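Local coordinates for putative S41 protease (Bacteroides fragilis NCTC 9343, PDB 3K50), which is probably a serine peptidase of family S41, with a PDZ-like domain, although its substrates and physiological role remain unknown, at residues 197-200 against 205-208; 307-312 against 318-323; 189-194 against 380-385; 230-235 against 385-390. One frame throughout, in Å; residues are numbered along the deposited sequence.

The four contacts illustrate how interaction chemistry follows position in a fold. Contact 1 is only partly buried and joins the two ends of a short connection through a weak backbone bond, a glycine-ring contact and a water bridge. The other three are buried and reach the same mixed sheet. Contact 2 uses aliphatic carbons alone, between a helix and its following strand. Contacts 3 and 4, with centres about 7 Å apart, bring the C-terminal loop and helix against neighbouring strands of that sheet and share Thr385; one relies on aromatic and selenomethionine packing, the other on buried charges. Phe197 packs on Val308 and Asn234, joining contact 1 to contacts 2 and 4.

Contact 1 of 4, residues 197-200 against 205-208; sequences FKAG and SQAY
Extended throughout from a chi1 of -164°, the side chain of Lys198 runs alongside that of Tyr208, whose CG stands anti to the carbonyl carbon (chi1 -56°); the two point the same way. A water joins their ends, accepting from Lys198 NZ at 2.7 Å and lying 2.7 Å from Tyr208 OH. The tyrosine ring is further placed by backbone. Gly200 CA sits over one face, 3.8 Å from the ring centroid in a CH-pi contact, while Lys198 O lies at the ring edge, near its plane. At the base of the side chain, Tyr208 N donates to Ala199 O at 2.7 Å, a weak bond because the angle at the hydrogen is only 129°. Ala199 CB meets the amide end of Gln206, 3.5 Å from NE2. Beside these contacts, Ser205 OG accepts from Ala207 N at 3.0 Å, forming an ST turn where the chain enters the helix, with Gln206 at the N-cap. The contact thus closes the connection between strand 187-194 and helix 207-221, while Phe197 reaches helices 239-249 and 304-312 and Ala199 touches Cys241 of the former.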
loop_
_atom_site.group_PDB
_atom_site.type_symbol
_atom_site.label_atom_id
_atom_site.label_comp_id
_atom_site.label_asym_id
_atom_site.label_seq_id
_atom_site.Cartn_x
_atom_site.Cartn_y
_atom_site.Cartn_z
ATOM N N PHE A 197 -0.802 6.057 -2.516
ATOM C CA PHE A 197 -1.453 7.360 -2.607
ATOM C C PHE A 197 -0.360 8.428 -2.773
ATOM O O PHE A 197 0.054 9.103 -1.813
ATOM C CB PHE A 197 -2.336 7.613 -1.368
ATOM C CG PHE A 197 -3.554 6.712 -1.307
ATOM C CD1 PHE A 197 -3.442 5.422 -0.904
ATOM C CD2 PHE A 197 -4.804 7.182 -1.665
ATOM C CE1 PHE A 197 -4.549 4.586 -0.881
ATOM C CE2 PHE A 197 -5.910 6.357 -1.643
ATOM C CZ PHE A 197 -5.775 5.048 -1.260
ATOM N N LYS A 198 0.054 8.623 -4.009
ATOM C CA LYS A 198 1.122 9.552 -4.338
ATOM C C LYS A 198 0.706 10.315 -5.596
ATOM O O LYS A 198 0.319 9.702 -6.570
ATOM C CB LYS A 198 2.407 8.739 -4.548
ATOM C CG LYS A 198 3.670 9.598 -4.527
ATOM C CD LYS A 198 4.881 8.749 -4.692
ATOM C CE LYS A 198 6.145 9.553 -4.744
ATOM N NZ LYS A 198 7.274 8.602 -4.938
ATOM N N ALA A 199 0.807 11.635 -5.562
ATOM C CA ALA A 199 0.267 12.491 -6.579
ATOM C C ALA A 199 1.130 12.538 -7.816
ATOM O O ALA A 199 0.594 12.602 -8.902
ATOM C CB ALA A 199 0.001 13.919 -5.992
ATOM N N GLY A 200 2.457 12.459 -7.653
ATOM C CA GLY A 200 3.390 12.509 -8.767
ATOM C C GLY A 200 4.817 12.177 -8.312
ATOM O O GLY A 200 5.054 11.980 -7.095
ATOM N N SER A 205 4.204 17.607 -8.455
ATOM C CA SER A 205 3.661 17.004 -9.672
ATOM C C SER A 205 2.307 16.326 -9.382
ATOM O O SER A 205 2.082 15.774 -8.314
ATOM C CB SER A 205 4.640 16.000 -10.249
ATOM O OG SER A 205 4.077 15.309 -11.349
ATOM N N GLN A 206 1.409 16.414 -10.348
ATOM C CA GLN A 206 0.117 15.753 -10.312
ATOM C C GLN A 206 0.097 14.590 -11.319
ATOM O O GLN A 206 -0.946 13.975 -11.575
ATOM C CB GLN A 206 -0.968 16.773 -10.640
ATOM C CG GLN A 206 -1.348 17.611 -9.460
ATOM C CD GLN A 206 -2.311 16.911 -8.514
ATOM O OE1 GLN A 206 -3.535 16.677 -8.825
ATOM N NE2 GLN A 206 -1.793 16.614 -7.322
ATOM N N ALA A 207 1.264 14.274 -11.872
ATOM C CA ALA A 207 1.366 13.258 -12.906
ATOM C C ALA A 207 0.610 11.955 -12.578
ATOM O O ALA A 207 -0.097 11.443 -13.445
ATOM C CB ALA A 207 2.848 12.963 -13.242
ATOM N N TYR A 208 0.709 11.446 -11.358
ATOM C CA TYR A 208 0.046 10.147 -11.068
ATOM C C TYR A 208 -1.425 10.328 -10.835
ATOM O O TYR A 208 -2.194 9.449 -11.156
ATOM C CB TYR A 208 0.636 9.446 -9.878
ATOM C CG TYR A 208 2.136 9.202 -9.956
ATOM C CD1 TYR A 208 2.763 8.929 -11.168
ATOM C CD2 TYR A 208 2.918 9.143 -8.778
ATOM C CE1 TYR A 208 4.131 8.671 -11.221
ATOM C CE2 TYR A 208 4.294 8.861 -8.817
ATOM C CZ TYR A 208 4.891 8.613 -10.032
ATOM O OH TYR A 208 6.253 8.344 -10.096
HETATM O O HOH W 1 7.369 8.181 -7.591
#

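Contact 2 of 4, residues 307-312 against 318-323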
loop_
_atom_site.group_PDB
_atom_site.type_symbol
_atom_site.label_atom_id
_atom_site.label_comp_id
_atom_site.label_asym_id
_atom_site.label_seq_id
_atom_site.Cartn_x
_atom_site.Cartn_y
_atom_site.Cartn_z
HETATM N N MSE A 307 -8.376 4.996 5.246
HETATM C CA MSE A 307 -9.226 6.211 5.220
HETATM C C MSE A 307 -10.276 6.132 4.129
HETATM O O MSE A 307 -11.411 6.551 4.332
HETATM C CB MSE A 307 -8.342 7.443 5.035
HETATM C CG MSE A 307 -9.058 8.830 4.884
HETATM SE SE MSE A 307 -9.983 9.166 3.145
HETATM C CE MSE A 307 -9.923 11.259 2.908
ATOM N N VAL A 308 -9.914 5.561 2.989
ATOM C CA VAL A 308 -10.837 5.410 1.906
ATOM C C VAL A 308 -11.953 4.495 2.311
ATOM O O VAL A 308 -13.136 4.757 2.055
ATOM C CB VAL A 308 -10.133 4.837 0.630
ATOM C CG1 VAL A 308 -11.185 4.437 -0.396
ATOM C CG2 VAL A 308 -9.144 5.860 0.115
ATOM N N ILE A 309 -11.606 3.413 2.948
ATOM C CA ILE A 309 -12.626 2.495 3.451
ATOM C C ILE A 309 -13.512 3.166 4.490
ATOM O O ILE A 309 -14.742 3.111 4.413
ATOM C CB ILE A 309 -12.013 1.196 4.085
ATOM C CG1 ILE A 309 -11.229 0.396 3.013
ATOM C CG2 ILE A 309 -13.096 0.383 4.795
ATOM C CD1 ILE A 309 -10.267 -0.714 3.623
ATOM N N ASN A 310 -12.903 3.778 5.481
ATOM C CA ASN A 310 -13.695 4.392 6.543
ATOM C C ASN A 310 -14.698 5.492 6.084
ATOM O O ASN A 310 -15.804 5.608 6.616
ATOM C CB ASN A 310 -12.735 5.009 7.592
ATOM C CG ASN A 310 -13.481 5.523 8.806
ATOM O OD1 ASN A 310 -14.271 4.771 9.391
ATOM N ND2 ASN A 310 -13.263 6.823 9.181
ATOM N N CYS A 311 -14.209 6.368 5.202
ATOM C CA CYS A 311 -14.908 7.520 4.664
ATOM C C CYS A 311 -15.917 7.216 3.599
ATOM O O CYS A 311 -16.927 7.921 3.494
ATOM C CB CYS A 311 -13.883 8.519 4.147
ATOM S SG CYS A 311 -12.935 9.169 5.617
ATOM N N LEU A 312 -15.674 6.189 2.794
ATOM C CA LEU A 312 -16.737 5.729 1.895
ATOM C C LEU A 312 -17.846 4.888 2.587
ATOM O O LEU A 312 -18.992 4.894 2.105
ATOM C CB LEU A 312 -16.189 4.931 0.743
ATOM C CG LEU A 312 -15.306 5.700 -0.213
ATOM C CD1 LEU A 312 -14.827 4.698 -1.246
ATOM C CD2 LEU A 312 -16.083 6.880 -0.826
ATOM N N VAL A 318 -19.512 -0.955 0.934
ATOM C CA VAL A 318 -18.093 -1.223 0.781
ATOM C C VAL A 318 -17.895 -2.686 1.219
ATOM O O VAL A 318 -18.229 -3.026 2.336
ATOM C CB VAL A 318 -17.247 -0.284 1.671
ATOM C CG1 VAL A 318 -15.758 -0.601 1.522
ATOM C CG2 VAL A 318 -17.486 1.136 1.312
ATOM N N VAL A 319 -17.378 -3.554 0.342
ATOM C CA VAL A 319 -17.206 -4.949 0.694
ATOM C C VAL A 319 -15.733 -5.204 0.700
ATOM O O VAL A 319 -15.087 -4.970 -0.290
ATOM C CB VAL A 319 -17.897 -5.871 -0.359
ATOM C CG1 VAL A 319 -17.513 -7.332 -0.150
ATOM C CG2 VAL A 319 -19.479 -5.645 -0.394
ATOM N N LEU A 320 -15.220 -5.690 1.818
ATOM C CA LEU A 320 -13.823 -5.958 2.031
ATOM C C LEU A 320 -13.540 -7.440 1.881
ATOM O O LEU A 320 -14.182 -8.240 2.516
ATOM C CB LEU A 320 -13.387 -5.488 3.411
ATOM C CG LEU A 320 -13.606 -4.005 3.739
ATOM C CD1 LEU A 320 -13.087 -3.725 5.147
ATOM C CD2 LEU A 320 -12.958 -3.102 2.667
ATOM N N ILE A 321 -12.582 -7.756 0.997
ATOM C CA ILE A 321 -12.179 -9.122 0.666
ATOM C C ILE A 321 -10.684 -9.255 0.837
ATOM O O ILE A 321 -9.937 -8.452 0.318
ATOM C CB ILE A 321 -12.580 -9.471 -0.788
ATOM C CG1 ILE A 321 -14.102 -9.549 -0.923
ATOM C CG2 ILE A 321 -11.991 -10.865 -1.253
ATOM C CD1 ILE A 321 -14.565 -9.591 -2.376
ATOM N N GLY A 322 -10.233 -10.233 1.628
ATOM C CA GLY A 322 -8.767 -10.410 1.844
ATOM C C GLY A 322 -8.510 -10.688 3.302
ATOM O O GLY A 322 -9.196 -11.506 3.868
ATOM N N THR A 323 -7.556 -9.961 3.915
ATOM C CA THR A 323 -7.216 -10.144 5.325
ATOM C C THR A 323 -7.300 -8.783 6.003
ATOM O O THR A 323 -7.372 -7.768 5.336
ATOM C CB THR A 323 -5.858 -10.832 5.533
ATOM O OG1 THR A 323 -4.821 -10.145 4.835
ATOM C CG2 THR A 323 -5.896 -12.351 5.077
#
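Ile309 on the helix and Leu320 on the strand reach toward each other tip to tip, so that this contact is made by branched aliphatic ends. The leading pair is Ile309 CD1 and Leu320 CD2, 3.7 Å apart. Behind it the isoleucine offers its other branch as well: CG2 comes within 4.1 Å of Leu320 CD1, and the leucine fork therefore meets both arms of its partner. Ile309 holds CG1 beside its backbone N (chi1 -63°) and CG2 beside its carbonyl carbon, a spread that brings the two arms to the leucine. On the strand, Val318 uses its branches separately: CG2 lies against Leu312, about one helical turn after Ile309, 4.1 Å from CB, whereas CG1 turns to Ile309 and approaches its CG2 at 4.3 Å. No hydrogen bond crosses the interface; Leu320 N bonds instead to Thr367 OG1, and Val319 and Ile321 pair with strand 292-297. On that adjoining strand, Val295 touches Leu320 and Thr297 touches Ile309. The axes of the two segments approach to 9.6 Å, with 147° between their directions, as expected where a helix returns across a sheet. Strand 292-297, helix 304-312 and strand 317-322 form a beta-alpha-beta crossover between neighbouring parallel strands, a basic unit of the ClpP/crotonase fold.

Contact 3 of 4, residues 189-194 against 380-385; sequences VGYLMY and LPFGNT
Met193, present as selenomethionine, folds over one face of the Phe382 ring in the tightly packed part of this contact. Its CG lies over the ring centre, 4.1 Å above the plane, and the chain bends at chi2 (-58°) so that the methyl group comes back to the far end of the ring, with CE 3.7 Å from CZ. The selenium is 5.0 Å from the ring centroid, approached obliquely, in a Met-aromatic contact. Arg232, Asp230 and Arg110 also touch this phenylalanine. Tyr191, two residues earlier on the same side of the strand, packs just as closely: its OH stands 3.5 Å from Phe382 CB, and its CE2 is 3.5 Å from Gly383 N. The looser side begins at the hydroxyl, where no direct hydrogen bond joins the segments and water spans the gap instead, one molecule donating to Tyr191 OH at 3.1 Å and accepting from Gly383 N at 2.9 Å. The hydroxyl has its principal partner in Asp230 OD2, so the tyrosine end is tied to the next strand as well. On either side of Phe382 and Gly383 in sequence stand the partly exposed Pro381 and Asn384. Those two residues delimit a type II beta turn, closed by a bond of 3.2 Å from Asn384 N to Pro381 O, with Gly383 in the third position, where its positive phi favours glycine. The turn places Phe382 and Gly383 against strand 187-194 of the mixed sheet, in the loop before helix 388-398.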
loop_
_atom_site.group_PDB
_atom_site.type_symbol
_atom_site.label_atom_id
_atom_site.label_comp_id
_atom_site.label_asym_id
_atom_site.label_seq_id
_atom_site.Cartn_x
_atom_site.Cartn_y
_atom_site.Cartn_z
ATOM N N VAL A 189 -17.315 -4.546 -15.031
ATOM C CA VAL A 189 -16.512 -4.408 -13.833
ATOM C C VAL A 189 -15.185 -3.712 -14.055
ATOM O O VAL A 189 -14.313 -4.175 -14.822
ATOM C CB VAL A 189 -16.270 -5.784 -13.163
ATOM C CG1 VAL A 189 -15.655 -5.560 -11.740
ATOM C CG2 VAL A 189 -17.554 -6.585 -13.043
ATOM N N GLY A 190 -15.040 -2.568 -13.379
ATOM C CA GLY A 190 -13.775 -1.852 -13.402
ATOM C C GLY A 190 -12.839 -2.483 -12.374
ATOM O O GLY A 190 -13.243 -2.694 -11.241
ATOM N N TYR A 191 -11.602 -2.785 -12.764
ATOM C CA TYR A 191 -10.616 -3.339 -11.825
ATOM C C TYR A 191 -9.415 -2.378 -11.793
ATOM O O TYR A 191 -8.837 -2.044 -12.838
ATOM C CB TYR A 191 -10.149 -4.755 -12.232
ATOM C CG TYR A 191 -8.951 -5.227 -11.422
ATOM C CD1 TYR A 191 -9.118 -5.660 -10.112
ATOM C CD2 TYR A 191 -7.682 -5.229 -11.952
ATOM C CE1 TYR A 191 -8.062 -6.092 -9.347
ATOM C CE2 TYR A 191 -6.581 -5.633 -11.174
ATOM C CZ TYR A 191 -6.785 -6.066 -9.897
ATOM O OH TYR A 191 -5.757 -6.443 -9.121
ATOM N N LEU A 192 -9.064 -1.934 -10.609
ATOM C CA LEU A 192 -7.909 -1.087 -10.437
ATOM C C LEU A 192 -7.002 -1.550 -9.315
ATOM O O LEU A 192 -7.407 -1.584 -8.166
ATOM C CB LEU A 192 -8.354 0.353 -10.137
ATOM C CG LEU A 192 -7.311 1.453 -9.888
ATOM C CD1 LEU A 192 -6.561 1.772 -11.181
ATOM C CD2 LEU A 192 -7.970 2.681 -9.373
HETATM N N MSE A 193 -5.755 -1.837 -9.678
HETATM C CA MSE A 193 -4.678 -2.131 -8.734
HETATM C C MSE A 193 -3.907 -0.800 -8.522
HETATM O O MSE A 193 -3.107 -0.415 -9.359
HETATM C CB MSE A 193 -3.804 -3.263 -9.258
HETATM C CG MSE A 193 -3.002 -3.944 -8.221
HETATM SE SE MSE A 193 -1.734 -2.917 -7.119
HETATM C CE MSE A 193 -1.301 -4.395 -5.900
ATOM N N TYR A 194 -4.226 -0.103 -7.414
ATOM C CA TYR A 194 -3.696 1.229 -7.080
ATOM C C TYR A 194 -2.811 1.056 -5.875
ATOM O O TYR A 194 -3.299 0.754 -4.787
ATOM C CB TYR A 194 -4.837 2.192 -6.748
ATOM C CG TYR A 194 -4.410 3.631 -6.444
ATOM C CD1 TYR A 194 -3.904 4.427 -7.420
ATOM C CD2 TYR A 194 -4.627 4.196 -5.193
ATOM C CE1 TYR A 194 -3.550 5.796 -7.159
ATOM C CE2 TYR A 194 -4.292 5.534 -4.910
ATOM C CZ TYR A 194 -3.770 6.323 -5.891
ATOM O OH TYR A 194 -3.451 7.632 -5.628
ATOM N N LEU A 380 -2.038 -15.509 -9.143
ATOM C CA LEU A 380 -1.916 -15.186 -10.558
ATOM C C LEU A 380 -1.754 -13.710 -10.791
ATOM O O LEU A 380 -1.976 -12.934 -9.865
ATOM C CB LEU A 380 -3.195 -15.646 -11.281
ATOM C CG LEU A 380 -3.439 -17.135 -11.429
ATOM C CD1 LEU A 380 -4.862 -17.408 -11.815
ATOM C CD2 LEU A 380 -2.388 -17.762 -12.435
ATOM N N PRO A 381 -1.327 -13.313 -12.028
ATOM C CA PRO A 381 -1.220 -11.907 -12.306
ATOM C C PRO A 381 -2.456 -11.104 -11.966
ATOM O O PRO A 381 -3.572 -11.582 -12.125
ATOM C CB PRO A 381 -1.008 -11.857 -13.824
ATOM C CG PRO A 381 -0.175 -13.167 -14.068
ATOM C CD PRO A 381 -0.813 -14.142 -13.157
ATOM N N PHE A 382 -2.231 -9.867 -11.551
ATOM C CA PHE A 382 -3.357 -8.993 -11.235
ATOM C C PHE A 382 -4.282 -8.764 -12.433
ATOM O O PHE A 382 -3.845 -8.571 -13.572
ATOM C CB PHE A 382 -2.850 -7.658 -10.747
ATOM C CG PHE A 382 -1.999 -7.738 -9.511
ATOM C CD1 PHE A 382 -2.564 -8.087 -8.286
ATOM C CD2 PHE A 382 -0.682 -7.333 -9.542
ATOM C CE1 PHE A 382 -1.787 -8.101 -7.153
ATOM C CE2 PHE A 382 0.080 -7.347 -8.436
ATOM C CZ PHE A 382 -0.480 -7.709 -7.217
ATOM N N GLY A 383 -5.577 -8.802 -12.179
ATOM C CA GLY A 383 -6.554 -8.616 -13.237
ATOM C C GLY A 383 -6.921 -9.909 -13.977
ATOM O O GLY A 383 -7.890 -9.908 -14.726
ATOM N N ASN A 384 -6.201 -11.013 -13.768
ATOM C CA ASN A 384 -6.611 -12.317 -14.313
ATOM C C ASN A 384 -7.827 -12.670 -13.477
ATOM O O ASN A 384 -7.742 -12.644 -12.276
ATOM C CB ASN A 384 -5.468 -13.333 -14.170
ATOM C CG ASN A 384 -5.807 -14.721 -14.688
ATOM O OD1 ASN A 384 -6.857 -15.292 -14.376
ATOM N ND2 ASN A 384 -4.851 -15.324 -15.399
ATOM N N THR A 385 -8.979 -12.983 -14.088
ATOM C CA THR A 385 -10.213 -13.200 -13.324
ATOM C C THR A 385 -10.207 -14.430 -12.429
ATOM O O THR A 385 -11.069 -14.582 -11.531
ATOM C CB THR A 385 -11.461 -13.242 -14.238
ATOM O OG1 THR A 385 -11.294 -14.261 -15.200
ATOM C CG2 THR A 385 -11.690 -11.865 -14.986
HETATM O O HOH W 2 -6.180 -9.467 -9.438
#

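Contact 4 of 4, residues 230-235 against 385-390; sequences DLRYNT and TNETLL
Arg232 meets the carboxylate of Glu387 end-on, NH1 donating to OE2 at 2.9 Å and NH2 to OE1 at 3.0 Å. Both acceptors lie close to the guanidinium plane, but the carboxylate is turned by 60° to it, so each of its oxygens is met from above the carboxylate plane. The opposite face is taken by the helix: Leu389 N donates to Glu387 OE2 and Leu390 N to Glu387 OE1, each at 3.0 Å. Glu387 is thus an N-cap whose side chain satisfies two of the amides at the start of helix 388-398 while forming a salt bridge, and the helix end together with the arginine would be expected to favour its ionised form. On the strand side the arginine grips Asp230 side-on. NE reaches OD1 at 2.9 Å, in the guanidinium plane and on the syn lone pair of that oxygen, and NH2 reaches OD2 at 2.8 Å. Asp230 OD1 also receives a weak bond from the backbone N of Arg232, at the start of the type I turn that leaves strand 226-230. A further salt bridge runs from NH1 to Glu372 OE1, so NE, NH1 and NH2 all have acidic partners. The chain reaches them by bending at chi3 (77°). Leu389 CD1 lies over one face of the guanidinium, 3.6 Å from NH1, giving the buried charge an apolar cover. The OH of Tyr233, next along the turn, is hydrogen-bonded to Glu372 OE2 and accepts from Arg110 NH1.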
loop_
_atom_site.group_PDB
_atom_site.type_symbol
_atom_site.label_atom_id
_atom_site.label_comp_id
_atom_site.label_asym_id
_atom_site.label_seq_id
_atom_site.Cartn_x
_atom_site.Cartn_y
_atom_site.Cartn_z
ATOM N N ASP A 230 -8.160 -2.720 -5.807
ATOM C CA ASP A 230 -7.167 -3.605 -5.226
ATOM C C ASP A 230 -6.104 -2.768 -4.484
ATOM O O ASP A 230 -5.233 -2.157 -5.089
ATOM C CB ASP A 230 -6.598 -4.488 -6.372
ATOM C CG ASP A 230 -5.735 -5.616 -5.891
ATOM O OD1 ASP A 230 -5.314 -5.609 -4.720
ATOM O OD2 ASP A 230 -5.489 -6.554 -6.693
ATOM N N LEU A 231 -6.238 -2.692 -3.152
ATOM C CA LEU A 231 -5.322 -1.971 -2.280
ATOM C C LEU A 231 -4.478 -2.950 -1.446
ATOM O O LEU A 231 -3.916 -2.628 -0.404
ATOM C CB LEU A 231 -6.151 -1.110 -1.341
ATOM C CG LEU A 231 -7.063 -0.062 -1.947
ATOM C CD1 LEU A 231 -7.832 0.774 -0.836
ATOM C CD2 LEU A 231 -6.278 0.853 -2.910
ATOM N N ARG A 232 -4.351 -4.170 -1.905
ATOM C CA ARG A 232 -3.733 -5.170 -1.049
ATOM C C ARG A 232 -2.330 -4.903 -0.510
ATOM O O ARG A 232 -1.991 -5.435 0.560
ATOM C CB ARG A 232 -3.771 -6.564 -1.714
ATOM C CG ARG A 232 -2.741 -6.800 -2.784
ATOM C CD ARG A 232 -2.930 -8.184 -3.361
ATOM N NE ARG A 232 -4.049 -8.236 -4.288
ATOM C CZ ARG A 232 -4.544 -9.341 -4.853
ATOM N NH1 ARG A 232 -4.101 -10.555 -4.517
ATOM N NH2 ARG A 232 -5.557 -9.223 -5.722
ATOM N N TYR A 233 -1.509 -4.187 -1.261
ATOM C CA TYR A 233 -0.171 -3.903 -0.858
ATOM C C TYR A 233 0.016 -2.413 -0.709
ATOM O O TYR A 233 1.146 -1.956 -0.636
ATOM C CB TYR A 233 0.867 -4.448 -1.899
ATOM C CG TYR A 233 0.817 -5.903 -2.171
ATOM C CD1 TYR A 233 0.585 -6.829 -1.131
ATOM C CD2 TYR A 233 1.123 -6.417 -3.468
ATOM C CE1 TYR A 233 0.508 -8.141 -1.401
ATOM C CE2 TYR A 233 1.105 -7.771 -3.711
ATOM C CZ TYR A 233 0.793 -8.619 -2.674
ATOM O OH TYR A 233 0.713 -9.975 -2.919
ATOM N N ASN A 234 -1.073 -1.666 -0.597
ATOM C CA ASN A 234 -1.020 -0.199 -0.498
ATOM C C ASN A 234 -0.806 0.308 0.949
ATOM O O ASN A 234 -1.698 0.243 1.800
ATOM C CB ASN A 234 -2.292 0.381 -1.104
ATOM C CG ASN A 234 -2.193 1.878 -1.335
ATOM O OD1 ASN A 234 -1.681 2.608 -0.477
ATOM N ND2 ASN A 234 -2.736 2.352 -2.475
ATOM N N THR A 235 0.400 0.820 1.221
ATOM C CA THR A 235 0.808 1.210 2.578
ATOM C C THR A 235 0.429 2.668 2.909
ATOM O O THR A 235 0.776 3.198 3.975
ATOM C CB THR A 235 2.327 1.002 2.779
ATOM O OG1 THR A 235 3.038 1.961 2.009
ATOM C CG2 THR A 235 2.787 -0.422 2.399
ATOM N N THR A 385 -8.979 -12.983 -14.088
ATOM C CA THR A 385 -10.213 -13.200 -13.324
ATOM C C THR A 385 -10.207 -14.430 -12.429
ATOM O O THR A 385 -11.069 -14.582 -11.531
ATOM C CB THR A 385 -11.461 -13.242 -14.238
ATOM O OG1 THR A 385 -11.294 -14.261 -15.200
ATOM C CG2 THR A 385 -11.690 -11.865 -14.986
ATOM N N ASN A 386 -9.238 -15.314 -12.622
ATOM C CA ASN A 386 -9.108 -16.470 -11.731
ATOM C C ASN A 386 -8.180 -16.164 -10.557
ATOM O O ASN A 386 -8.037 -16.993 -9.662
ATOM C CB ASN A 386 -8.583 -17.673 -12.463
ATOM C CG ASN A 386 -9.506 -18.167 -13.567
ATOM O OD1 ASN A 386 -9.039 -18.449 -14.663
ATOM N ND2 ASN A 386 -10.799 -18.318 -13.272
ATOM N N GLU A 387 -7.596 -14.961 -10.508
ATOM C CA GLU A 387 -6.739 -14.591 -9.401
ATOM C C GLU A 387 -7.607 -14.591 -8.165
ATOM O O GLU A 387 -8.702 -14.033 -8.201
ATOM C CB GLU A 387 -6.073 -13.237 -9.598
ATOM C CG GLU A 387 -5.132 -12.862 -8.418
ATOM C CD GLU A 387 -5.857 -12.205 -7.244
ATOM O OE1 GLU A 387 -6.713 -11.360 -7.525
ATOM O OE2 GLU A 387 -5.539 -12.502 -6.056
ATOM N N THR A 388 -7.105 -15.208 -7.092
ATOM C CA THR A 388 -7.908 -15.452 -5.869
ATOM C C THR A 388 -8.845 -14.301 -5.413
ATOM O O THR A 388 -10.060 -14.473 -5.411
ATOM C CB THR A 388 -7.008 -15.910 -4.706
ATOM O OG1 THR A 388 -6.152 -16.969 -5.176
ATOM C CG2 THR A 388 -7.806 -16.407 -3.512
ATOM N N LEU A 389 -8.283 -13.141 -5.035
ATOM C CA LEU A 389 -9.111 -12.113 -4.420
ATOM C C LEU A 389 -10.034 -11.475 -5.443
ATOM O O LEU A 389 -11.176 -11.207 -5.128
ATOM C CB LEU A 389 -8.277 -11.055 -3.650
ATOM C CG LEU A 389 -7.227 -11.541 -2.650
ATOM C CD1 LEU A 389 -6.541 -10.340 -1.871
ATOM C CD2 LEU A 389 -7.836 -12.535 -1.697
ATOM N N LEU A 390 -9.583 -11.295 -6.688
ATOM C CA LEU A 390 -10.485 -10.700 -7.691
ATOM C C LEU A 390 -11.593 -11.712 -8.011
ATOM O O LEU A 390 -12.710 -11.359 -8.075
ATOM C CB LEU A 390 -9.737 -10.276 -8.954
ATOM C CG LEU A 390 -10.574 -9.946 -10.217
ATOM C CD1 LEU A 390 -11.533 -8.785 -9.934
ATOM C CD2 LEU A 390 -9.687 -9.637 -11.373
#